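Local structure of phycocyanobilin lyase subunit alpha (Nostoc sp. PCC 7120, 5N3U) at residues F102-E113 against H143-A154. The protein probably serves, together with CpcF, as a lyase required for attaching the bilin chromophore to the phycocyanin alpha subunit CpcA. Sequence-based numbering, arbitrary orientation.
Sequences FYVREAAAQSLE and HLVQPYEAVLEA
Ala109 and Ala150 meet methyl to methyl, CB to CB at 3.8 Å, where the helices that carry them run side by side. The small residues facing each other allow the segment axes to approach to 8.2 Å, and the crossing angle is a shallow 23°. One turn further on, the CB of Ala154 rests against the backbone O of Ala109, and Glu113 lays its aliphatic CB and CG along Ala154 while its carboxylate goes to Arg184 in a salt bridge. Toward the start of the helices, the Pro147 ring lies alongside Glu106, its CB 3.8 Å from Glu106 CG, and its CD touches Phe102 CE2. Near-parallel helix packing of this kind is characteristic of alpha solenoids, consistent with the HEAT-like repeats found in this protein; Pro147 sits at the N-cap position of helix 148-157. Beyond it, Phe102 and His143 stack face to face, centroids 3.7 Å apart and planes at 12°. With CG anti to the backbone N (chi1 170°), Phe102 turns its ring toward the loop, and His143 CB lies over one face of it, while Phe102 CB lies over the imidazole. His143 ND1 donates an almost straight bond of 2.7 Å to Leu144 O, approaching from above the carbonyl plane, which fixes the imidazole's rotation; Tyr103 OH lies at its edge near CD2. An alanine here in place of His143 would probably leave one face of Phe102 without its stacking partner and Leu144 O without the ND1 bond. At the polar edge Arg105, bent at chi3, directs NE to Gln146 OE1 in a nearly straight bond of 2.8 Å; Gln146 OE1 lies in the plane of the Arg105 guanidinium, and NH2 adds weak bonds to the same oxygen and to Val145 O. Nearer the middle of the pair, a water donates to Glu106 OE2 and accepts from Ala150 N.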
ATOM      1  N   PHE A 102       8.963   4.347  28.598  1.00 19.90           N
ATOM      2  CA  PHE A 102       7.720   5.003  28.250  1.00 20.17           C
ATOM      3  C   PHE A 102       6.927   4.268  27.177  1.00 21.17           C
ATOM      4  O   PHE A 102       5.680   4.128  27.280  1.00 19.01           O
ATOM      5  CB  PHE A 102       7.977   6.494  27.847  1.00 20.30           C
ATOM      6  CG  PHE A 102       6.776   7.160  27.255  1.00 19.00           C
ATOM      7  CD1 PHE A 102       6.498   7.034  25.905  1.00 19.35           C
ATOM      8  CD2 PHE A 102       5.888   7.920  28.050  1.00 20.56           C
ATOM      9  CE1 PHE A 102       5.388   7.588  25.339  1.00 18.47           C
ATOM     10  CE2 PHE A 102       4.777   8.573  27.455  1.00 19.52           C
ATOM     11  CZ  PHE A 102       4.453   8.328  26.132  1.00 17.72           C
ATOM     12  N   TYR A 103       7.639   3.807  26.159  1.00 17.22           N
ATOM     13  CA  TYR A 103       7.016   3.244  24.978  1.00 17.72           C
ATOM     14  C   TYR A 103       6.433   1.834  25.276  1.00 17.84           C
ATOM     15  O   TYR A 103       5.466   1.449  24.674  1.00 17.07           O
ATOM     16  CB  TYR A 103       7.956   3.231  23.789  1.00 19.39           C
ATOM     17  CG  TYR A 103       8.225   4.613  23.315  1.00 20.91           C
ATOM     18  CD1 TYR A 103       7.225   5.308  22.614  1.00 24.37           C
ATOM     19  CD2 TYR A 103       9.409   5.267  23.630  1.00 25.27           C
ATOM     20  CE1 TYR A 103       7.411   6.674  22.244  1.00 26.10           C
ATOM     21  CE2 TYR A 103       9.630   6.586  23.227  1.00 27.77           C
ATOM     22  CZ  TYR A 103       8.614   7.268  22.554  1.00 27.29           C
ATOM     23  OH  TYR A 103       8.782   8.571  22.185  1.00 30.91           O
ATOM     24  N   VAL A 104       6.960   1.149  26.256  1.00 17.66           N
ATOM     25  CA  VAL A 104       6.307  -0.085  26.775  1.00 17.65           C
ATOM     26  C   VAL A 104       4.996   0.258  27.494  1.00 17.07           C
ATOM     27  O   VAL A 104       4.024  -0.392  27.287  1.00 18.13           O
ATOM     28  CB  VAL A 104       7.232  -0.861  27.692  1.00 17.65           C
ATOM     29  CG1 VAL A 104       6.483  -1.985  28.350  1.00 17.72           C
ATOM     30  CG2 VAL A 104       8.366  -1.436  26.892  1.00 18.44           C
ATOM     31  N   ARG A 105       5.041   1.235  28.373  1.00 16.56           N
ATOM     32  CA  ARG A 105       3.840   1.709  29.080  1.00 17.49           C
ATOM     33  C   ARG A 105       2.762   2.095  28.101  1.00 17.06           C
ATOM     34  O   ARG A 105       1.581   1.722  28.250  1.00 14.88           O
ATOM     35  CB  ARG A 105       4.149   2.840  30.072  1.00 17.93           C
ATOM     36  CG  ARG A 105       5.234   2.503  31.104  1.00 20.36           C
ATOM     37  CD  ARG A 105       5.191   3.377  32.380  1.00 18.46           C
ATOM     38  NE  ARG A 105       5.455   4.790  32.157  1.00 20.12           N
ATOM     39  CZ  ARG A 105       6.636   5.303  31.877  1.00 21.40           C
ATOM     40  NH1 ARG A 105       7.704   4.502  31.769  1.00 21.05           N
ATOM     41  NH2 ARG A 105       6.753   6.599  31.678  1.00 21.37           N
ATOM     42  N   GLU A 106       3.162   2.780  27.079  1.00 17.17           N
ATOM     43  CA  GLU A 106       2.216   3.256  26.033  1.00 18.58           C
ATOM     44  C   GLU A 106       1.594   2.093  25.287  1.00 18.59           C
ATOM     45  O   GLU A 106       0.400   2.015  25.076  1.00 19.88           O
ATOM     46  CB  GLU A 106       2.937   4.179  25.031  1.00 21.50           C
ATOM     47  CG  GLU A 106       1.950   4.877  24.119  1.00 23.52           C
ATOM     48  CD  GLU A 106       2.611   5.927  23.242  1.00 34.28           C
ATOM     49  OE1 GLU A 106       3.611   5.581  22.543  1.00 33.98           O
ATOM     50  OE2 GLU A 106       2.147   7.101  23.314  1.00 41.19           O
ATOM     51  N   ALA A 107       2.441   1.183  24.830  1.00 16.25           N
ATOM     52  CA  ALA A 107       1.977   0.021  24.120  1.00 16.28           C
ATOM     53  C   ALA A 107       1.047  -0.821  24.956  1.00 16.14           C
ATOM     54  O   ALA A 107       0.033  -1.273  24.462  1.00 15.50           O
ATOM     55  CB  ALA A 107       3.179  -0.832  23.701  1.00 17.07           C
ATOM     56  N   ALA A 108       1.356  -0.951  26.242  1.00 16.16           N
ATOM     57  CA  ALA A 108       0.522  -1.743  27.159  1.00 17.54           C
ATOM     58  C   ALA A 108      -0.817  -1.119  27.403  1.00 17.42           C
ATOM     59  O   ALA A 108      -1.860  -1.759  27.365  1.00 19.18           O
ATOM     60  CB  ALA A 108       1.216  -1.961  28.507  1.00 18.31           C
ATOM     61  N   ALA A 109      -0.818   0.164  27.629  1.00 16.45           N
ATOM     62  CA  ALA A 109      -2.075   0.876  27.792  1.00 15.20           C
ATOM     63  C   ALA A 109      -2.932   0.809  26.544  1.00 16.71           C
ATOM     64  O   ALA A 109      -4.142   0.637  26.676  1.00 18.52           O
ATOM     65  CB  ALA A 109      -1.805   2.313  28.170  1.00 16.40           C
ATOM     66  N   GLN A 110      -2.334   0.921  25.358  1.00 17.53           N
ATOM     67  CA  GLN A 110      -3.127   0.796  24.127  1.00 20.18           C
ATOM     68  C   GLN A 110      -3.721  -0.622  24.006  1.00 20.60           C
ATOM     69  O   GLN A 110      -4.923  -0.796  23.687  1.00 17.76           O
ATOM     70  CB  GLN A 110      -2.274   1.069  22.894  1.00 21.16           C
ATOM     71  CG  GLN A 110      -1.890   2.512  22.754  1.00 27.05           C
ATOM     72  CD  GLN A 110      -0.717   2.732  21.745  1.00 30.47           C
ATOM     73  OE1 GLN A 110       0.024   1.802  21.360  1.00 30.02           O
ATOM     74  NE2 GLN A 110      -0.511   3.998  21.383  1.00 32.06           N
ATOM     75  N   SER A 111      -2.914  -1.627  24.332  1.00 16.18           N
ATOM     76  CA  SER A 111      -3.445  -2.993  24.257  1.00 17.07           C
ATOM     77  C   SER A 111      -4.503  -3.281  25.319  1.00 17.81           C
ATOM     78  O   SER A 111      -5.467  -3.922  25.035  1.00 19.76           O
ATOM     79  CB  SER A 111      -2.255  -3.952  24.361  1.00 18.01           C
ATOM     80  OG  SER A 111      -1.531  -3.808  23.156  1.00 17.53           O
ATOM     81  N   LEU A 112      -4.357  -2.747  26.518  1.00 17.67           N
ATOM     82  CA  LEU A 112      -5.379  -2.872  27.549  1.00 18.51           C
ATOM     83  C   LEU A 112      -6.644  -2.168  27.138  1.00 22.77           C
ATOM     84  O   LEU A 112      -7.733  -2.649  27.432  1.00 21.55           O
ATOM     85  CB  LEU A 112      -4.859  -2.373  28.868  1.00 18.13           C
ATOM     86  CG  LEU A 112      -3.815  -3.297  29.455  1.00 18.24           C
ATOM     87  CD1 LEU A 112      -3.037  -2.653  30.563  1.00 18.76           C
ATOM     88  CD2 LEU A 112      -4.431  -4.591  30.024  1.00 20.16           C
ATOM     89  N   GLU A 113      -6.549  -1.033  26.438  1.00 19.97           N
ATOM     90  CA  GLU A 113      -7.756  -0.418  25.880  1.00 20.88           C
ATOM     91  C   GLU A 113      -8.470  -1.384  24.851  1.00 23.53           C
ATOM     92  O   GLU A 113      -9.678  -1.384  24.771  1.00 24.35           O
ATOM     93  CB  GLU A 113      -7.376   0.855  25.180  1.00 23.17           C
ATOM     94  CG  GLU A 113      -8.532   1.699  24.617  1.00 23.80           C
ATOM     95  CD  GLU A 113      -9.124   1.242  23.283  1.00 31.55           C
ATOM     96  OE1 GLU A 113      -8.455   0.518  22.459  1.00 33.63           O
ATOM     97  OE2 GLU A 113     -10.328   1.595  23.078  1.00 38.46           O
ATOM     98  N   HIS A 143       7.507  13.119  24.105  1.00 26.46           N
ATOM     99  CA  HIS A 143       6.348  12.516  24.701  1.00 24.45           C
ATOM    100  C   HIS A 143       6.145  13.171  26.071  1.00 26.24           C
ATOM    101  O   HIS A 143       7.043  13.752  26.657  1.00 24.79           O
ATOM    102  CB  HIS A 143       6.477  10.982  24.785  1.00 22.90           C
ATOM    103  CG  HIS A 143       7.662  10.468  25.552  1.00 22.51           C
ATOM    104  ND1 HIS A 143       7.729  10.486  26.925  1.00 22.37           N
ATOM    105  CD2 HIS A 143       8.814   9.872  25.138  1.00 24.52           C
ATOM    106  CE1 HIS A 143       8.861   9.930  27.328  1.00 24.43           C
ATOM    107  NE2 HIS A 143       9.529   9.552  26.254  1.00 24.07           N
ATOM    108  N   LEU A 144       4.959  13.013  26.622  1.00 26.34           N
ATOM    109  CA  LEU A 144       4.701  13.430  27.992  1.00 23.23           C
ATOM    110  C   LEU A 144       5.221  12.434  28.948  1.00 21.22           C
ATOM    111  O   LEU A 144       5.678  11.372  28.527  1.00 25.58           O
ATOM    112  CB  LEU A 144       3.193  13.629  28.189  1.00 23.28           C
ATOM    113  CG  LEU A 144       2.570  14.608  27.222  1.00 26.29           C
ATOM    114  CD1 LEU A 144       1.069  14.621  27.287  1.00 26.22           C
ATOM    115  CD2 LEU A 144       3.085  16.006  27.447  1.00 28.91           C
ATOM    116  N   VAL A 145       5.190  12.751  30.236  1.00 21.59           N
ATOM    117  CA  VAL A 145       5.731  11.892  31.241  1.00 22.91           C
ATOM    118  C   VAL A 145       5.063  10.523  31.344  1.00 25.23           C
ATOM    119  O   VAL A 145       5.727   9.536  31.736  1.00 20.42           O
ATOM    120  CB  VAL A 145       5.847  12.526  32.653  1.00 26.86           C
ATOM    121  CG1 VAL A 145       6.941  13.584  32.669  1.00 28.11           C
ATOM    122  CG2 VAL A 145       4.505  13.018  33.162  1.00 24.30           C
ATOM    123  N   GLN A 146       3.772  10.475  30.950  1.00 21.89           N
ATOM    124  CA  GLN A 146       3.040   9.215  30.868  1.00 20.48           C
ATOM    125  C   GLN A 146       2.228   9.234  29.608  1.00 19.31           C
ATOM    126  O   GLN A 146       2.021  10.271  29.015  1.00 19.23           O
ATOM    127  CB  GLN A 146       2.130   9.003  32.104  1.00 19.89           C
ATOM    128  CG  GLN A 146       2.805   8.898  33.471  1.00 21.43           C
ATOM    129  CD  GLN A 146       3.622   7.659  33.552  1.00 22.43           C
ATOM    130  OE1 GLN A 146       3.568   6.803  32.677  1.00 20.21           O
ATOM    131  NE2 GLN A 146       4.321   7.508  34.608  1.00 22.30           N
ATOM    132  N   PRO A 147       1.832   8.048  29.102  1.00 20.65           N
ATOM    133  CA  PRO A 147       1.043   7.987  27.884  1.00 17.81           C
ATOM    134  C   PRO A 147      -0.400   8.317  28.229  1.00 18.18           C
ATOM    135  O   PRO A 147      -1.281   7.438  28.314  1.00 18.43           O
ATOM    136  CB  PRO A 147       1.207   6.524  27.420  1.00 18.94           C
ATOM    137  CG  PRO A 147       1.397   5.769  28.683  1.00 17.90           C
ATOM    138  CD  PRO A 147       2.208   6.700  29.561  1.00 19.77           C
ATOM    139  N   TYR A 148      -0.652   9.593  28.485  1.00 16.35           N
ATOM    140  CA  TYR A 148      -1.994   9.977  28.979  1.00 17.60           C
ATOM    141  C   TYR A 148      -3.086   9.661  28.000  1.00 17.22           C
ATOM    142  O   TYR A 148      -4.187   9.217  28.413  1.00 17.46           O
ATOM    143  CB  TYR A 148      -1.992  11.490  29.351  1.00 17.43           C
ATOM    144  CG  TYR A 148      -1.131  11.788  30.590  1.00 18.39           C
ATOM    145  CD1 TYR A 148      -1.539  11.381  31.853  1.00 18.99           C
ATOM    146  CD2 TYR A 148       0.083  12.416  30.468  1.00 19.35           C
ATOM    147  CE1 TYR A 148      -0.821  11.678  32.956  1.00 21.74           C
ATOM    148  CE2 TYR A 148       0.870  12.652  31.561  1.00 20.93           C
ATOM    149  CZ  TYR A 148       0.441  12.297  32.789  1.00 21.41           C
ATOM    150  OH  TYR A 148       1.187  12.516  33.906  1.00 20.69           O
ATOM    151  N   GLU A 149      -2.848   9.897  26.723  1.00 20.18           N
ATOM    152  CA  GLU A 149      -3.831   9.602  25.740  1.00 20.32           C
ATOM    153  C   GLU A 149      -4.362   8.178  25.850  1.00 23.97           C
ATOM    154  O   GLU A 149      -5.568   7.944  25.940  1.00 18.71           O
ATOM    155  CB  GLU A 149      -3.276   9.905  24.342  1.00 24.92           C
ATOM    156  CG  GLU A 149      -4.209   9.580  23.159  1.00 29.78           C
ATOM    157  CD  GLU A 149      -3.654  10.057  21.780  1.00 35.40           C
ATOM    158  OE1 GLU A 149      -2.502  10.527  21.705  1.00 35.94           O
ATOM    159  OE2 GLU A 149      -4.408  10.082  20.769  1.00 26.48           O
ATOM    160  N   ALA A 150      -3.445   7.202  25.801  1.00 18.48           N
ATOM    161  CA  ALA A 150      -3.812   5.778  25.879  1.00 19.43           C
ATOM    162  C   ALA A 150      -4.363   5.426  27.191  1.00 17.03           C
ATOM    163  O   ALA A 150      -5.304   4.643  27.266  1.00 18.60           O
ATOM    164  CB  ALA A 150      -2.551   4.964  25.610  1.00 20.53           C
ATOM    165  N   VAL A 151      -3.881   5.996  28.268  1.00 15.24           N
ATOM    166  CA  VAL A 151      -4.383   5.651  29.593  1.00 17.77           C
ATOM    167  C   VAL A 151      -5.851   6.102  29.768  1.00 20.34           C
ATOM    168  O   VAL A 151      -6.715   5.379  30.312  1.00 16.80           O
ATOM    169  CB  VAL A 151      -3.525   6.277  30.721  1.00 17.98           C
ATOM    170  CG1 VAL A 151      -4.228   6.277  32.067  1.00 18.24           C
ATOM    171  CG2 VAL A 151      -2.146   5.567  30.804  1.00 18.29           C
ATOM    172  N   LEU A 152      -6.105   7.313  29.340  1.00 18.24           N
ATOM    173  CA  LEU A 152      -7.476   7.852  29.451  1.00 18.93           C
ATOM    174  C   LEU A 152      -8.417   7.020  28.547  1.00 18.20           C
ATOM    175  O   LEU A 152      -9.486   6.658  28.956  1.00 20.36           O
ATOM    176  CB  LEU A 152      -7.489   9.299  28.971  1.00 19.10           C
ATOM    177  CG  LEU A 152      -6.816  10.279  29.970  1.00 20.17           C
ATOM    178  CD1 LEU A 152      -6.463  11.561  29.293  1.00 20.33           C
ATOM    179  CD2 LEU A 152      -7.581  10.421  31.280  1.00 23.48           C
ATOM    180  N   GLU A 153      -8.026   6.781  27.332  1.00 20.83           N
ATOM    181  CA  GLU A 153      -8.842   5.975  26.431  1.00 23.19           C
ATOM    182  C   GLU A 153      -9.078   4.628  27.081  1.00 22.02           C
ATOM    183  O   GLU A 153     -10.216   4.118  27.084  1.00 21.64           O
ATOM    184  CB  GLU A 153      -8.125   5.761  25.124  1.00 25.79           C
ATOM    185  CG  GLU A 153      -8.196   6.976  24.259  1.00 28.76           C
ATOM    186  CD  GLU A 153      -7.614   6.757  22.887  1.00 41.68           C
ATOM    187  OE1 GLU A 153      -6.917   5.728  22.650  1.00 43.55           O
ATOM    188  OE2 GLU A 153      -7.843   7.641  22.033  1.00 41.38           O
ATOM    189  N   ALA A 154      -8.012   4.019  27.628  1.00 18.19           N
ATOM    190  CA  ALA A 154      -8.209   2.706  28.256  1.00 18.12           C
ATOM    191  C   ALA A 154      -9.203   2.697  29.428  1.00 18.84           C
ATOM    192  O   ALA A 154     -10.044   1.790  29.582  1.00 20.10           O
ATOM    193  CB  ALA A 154      -6.871   2.164  28.702  1.00 17.82           C
TER
HETATM  194  O   HOH W   1      -0.461   7.935  24.909  1.00 24.93           O